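Local coordinates for protein glycoside hydrolase family 81 (Clostridium thermocellum, PDB 6FOP) that probably hydrolyses beta-1,3-glucans such as laminarin, as a family 81 glycoside hydrolase of the cellulosome, at residues 230-235 and 517-522. Residues are numbered along the deposited sequence; the frame is centred on the assembly and turned at random. Where two conformers were deposited one is given.
Sequences VEWSYN and RDLGIY
W232 lays its indole over the ring of Y522 in an offset stack, the six-membered ring and the phenol ring having centroids 4.1 Å apart and planes turned by only 11°. CE3 of W232 sits above the centre of the Y522 ring, while CB of Y522 reaches under the five-membered ring in a CH-pi contact, 3.8 Å from its centroid. A chi1 of 56° sets CG of W232 between the backbone N and the carbonyl carbon, and from there the indole extends over Y522; a double ring is long enough to meet Y522 and still touch L519, whose CD1 lies 3.8 Å from CZ2 of W232. F470, a residue of a calcium site, meets the Y522 ring steeply. Strand 223-235 is an outer strand of a three-stranded antiparallel sheet, and helix 514-534 is part of the family 81 C-terminal domain; segments 230-235 and 517-522 run at 102° to each other. Strand alternation sends V230, W232 and Y234 to the helix and E231 and S233 the other way. I521 makes a CH-pi contact with Y234, its slender CD1 end standing over the ring centre, 3.6 Å from the centroid. The edge of the same ring stands over one face of the R517 guanidinium, nearly perpendicular to it; being flat, that group can offer this face while its in-plane N-H groups bind D518. The salt bridge is side-on, NE and NH2 both meeting OD1, with NE of R517 2.9 Å from OD1 of D518, which fixes the guanidinium's rotation; E509 bridges NH1. No direct hydrogen bond joins strand and helix. Instead, OD2 of D518 accepts from two waters, one receiving the N-H of Y234 and the other donating to its carbonyl O.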
loop_
_atom_site.group_PDB
_atom_site.type_symbol
_atom_site.label_atom_id
_atom_site.label_comp_id
_atom_site.label_asym_id
_atom_site.label_seq_id
_atom_site.Cartn_x
_atom_site.Cartn_y
_atom_site.Cartn_z
ATOM N N VAL A 230 -0.378 -2.253 14.438
ATOM C CA VAL A 230 -0.688 -3.525 13.762
ATOM C C VAL A 230 0.335 -4.583 14.110
ATOM O O VAL A 230 1.498 -4.278 14.336
ATOM C CB VAL A 230 -0.814 -3.401 12.254
ATOM C CG1 VAL A 230 -1.961 -2.463 11.925
ATOM C CG2 VAL A 230 0.502 -2.967 11.589
ATOM N N GLU A 231 -0.138 -5.829 14.152
ATOM C CA GLU A 231 0.730 -6.997 14.253
ATOM C C GLU A 231 0.177 -8.037 13.288
ATOM O O GLU A 231 -1.017 -8.024 12.990
ATOM C CB GLU A 231 0.724 -7.593 15.657
ATOM C CG GLU A 231 0.983 -6.651 16.796
ATOM C CD GLU A 231 0.476 -7.292 18.078
ATOM O OE1 GLU A 231 -0.723 -7.116 18.473
ATOM O OE2 GLU A 231 1.252 -8.053 18.632
ATOM N N TRP A 232 1.032 -8.924 12.791
ATOM C CA TRP A 232 0.590 -9.941 11.832
ATOM C C TRP A 232 1.176 -11.301 12.146
ATOM O O TRP A 232 2.220 -11.408 12.798
ATOM C CB TRP A 232 0.939 -9.554 10.389
ATOM C CG TRP A 232 2.363 -9.280 10.163
ATOM C CD1 TRP A 232 3.347 -10.201 9.864
ATOM C CD2 TRP A 232 3.010 -8.009 10.203
ATOM N NE1 TRP A 232 4.536 -9.569 9.720
ATOM C CE2 TRP A 232 4.372 -8.226 9.920
ATOM C CE3 TRP A 232 2.563 -6.696 10.444
ATOM C CZ2 TRP A 232 5.298 -7.185 9.896
ATOM C CZ3 TRP A 232 3.475 -5.681 10.396
ATOM C CH2 TRP A 232 4.830 -5.928 10.132
ATOM N N SER A 233 0.496 -12.328 11.634
ATOM C CA SER A 233 0.957 -13.700 11.772
ATOM C C SER A 233 0.561 -14.535 10.561
ATOM O O SER A 233 -0.621 -14.560 10.198
ATOM C CB SER A 233 0.374 -14.306 13.056
ATOM O OG SER A 233 0.776 -15.657 13.179
ATOM N N TYR A 234 1.535 -15.200 9.944
ATOM C CA TYR A 234 1.296 -16.178 8.894
ATOM C C TYR A 234 1.240 -17.536 9.570
ATOM O O TYR A 234 2.193 -17.931 10.269
ATOM C CB TYR A 234 2.440 -16.152 7.885
ATOM C CG TYR A 234 2.474 -17.297 6.891
ATOM C CD1 TYR A 234 1.367 -17.630 6.113
ATOM C CD2 TYR A 234 3.629 -18.062 6.742
ATOM C CE1 TYR A 234 1.427 -18.670 5.172
ATOM C CE2 TYR A 234 3.706 -19.086 5.820
ATOM C CZ TYR A 234 2.606 -19.409 5.058
ATOM O OH TYR A 234 2.745 -20.435 4.129
ATOM N N ASN A 235 0.140 -18.246 9.364
ATOM C CA ASN A 235 -0.016 -19.623 9.817
ATOM C C ASN A 235 0.222 -20.553 8.651
ATOM O O ASN A 235 -0.618 -20.690 7.772
ATOM C CB ASN A 235 -1.406 -19.836 10.400
ATOM C CG ASN A 235 -1.552 -21.187 11.052
ATOM O OD1 ASN A 235 -0.998 -22.173 10.575
ATOM N ND2 ASN A 235 -2.307 -21.254 12.136
ATOM N N ARG A 517 10.118 -13.294 5.397
ATOM C CA ARG A 517 9.113 -13.970 4.581
ATOM C C ARG A 517 7.686 -13.591 5.005
ATOM O O ARG A 517 6.854 -13.255 4.176
ATOM C CB ARG A 517 9.265 -15.481 4.657
ATOM C CG ARG A 517 8.275 -16.194 3.780
ATOM C CD ARG A 517 8.148 -17.623 4.184
ATOM N NE ARG A 517 7.602 -17.758 5.531
ATOM C CZ ARG A 517 7.571 -18.897 6.203
ATOM N NH1 ARG A 517 8.077 -20.006 5.677
ATOM N NH2 ARG A 517 7.053 -18.933 7.426
ATOM N N ASP A 518 7.438 -13.613 6.308
ATOM C CA ASP A 518 6.087 -13.401 6.818
ATOM C C ASP A 518 5.668 -11.954 6.639
ATOM O O ASP A 518 4.489 -11.688 6.408
ATOM C CB ASP A 518 6.006 -13.820 8.282
ATOM C CG ASP A 518 6.128 -15.338 8.483
ATOM O OD1 ASP A 518 6.221 -16.098 7.488
ATOM O OD2 ASP A 518 6.129 -15.753 9.654
ATOM N N LEU A 519 6.627 -11.028 6.729
ATOM C CA LEU A 519 6.419 -9.622 6.351
ATOM C C LEU A 519 5.898 -9.555 4.917
ATOM O O LEU A 519 4.911 -8.860 4.620
ATOM C CB LEU A 519 7.726 -8.844 6.483
ATOM C CG LEU A 519 7.798 -7.448 5.841
ATOM C CD1 LEU A 519 6.914 -6.446 6.558
ATOM C CD2 LEU A 519 9.236 -6.964 5.762
ATOM N N GLY A 520 6.576 -10.240 4.008
ATOM C CA GLY A 520 6.140 -10.279 2.615
ATOM C C GLY A 520 4.732 -10.811 2.452
ATOM O O GLY A 520 3.946 -10.270 1.659
ATOM N N ILE A 521 4.418 -11.896 3.155
ATOM C CA ILE A 521 3.098 -12.501 3.081
ATOM C C ILE A 521 2.047 -11.523 3.576
ATOM O O ILE A 521 0.980 -11.381 2.977
ATOM C CB ILE A 521 3.053 -13.876 3.766
ATOM C CG1 ILE A 521 3.965 -14.844 3.004
ATOM C CG2 ILE A 521 1.623 -14.398 3.870
ATOM C CD1 ILE A 521 4.165 -16.179 3.676
ATOM N N TYR A 522 2.342 -10.851 4.678
ATOM C CA TYR A 522 1.466 -9.793 5.210
ATOM C C TYR A 522 1.182 -8.702 4.178
ATOM O O TYR A 522 0.019 -8.346 3.875
ATOM C CB TYR A 522 2.092 -9.219 6.497
ATOM C CG TYR A 522 1.580 -7.843 6.927
ATOM C CD1 TYR A 522 0.294 -7.688 7.431
ATOM C CD2 TYR A 522 2.357 -6.707 6.778
ATOM C CE1 TYR A 522 -0.190 -6.443 7.814
ATOM C CE2 TYR A 522 1.860 -5.458 7.138
ATOM C CZ TYR A 522 0.606 -5.339 7.653
ATOM O OH TYR A 522 0.133 -4.093 8.000
HETATM O O HOH W 1 4.096 -14.941 11.257
HETATM O O HOH W 2 5.083 -18.245 10.118
#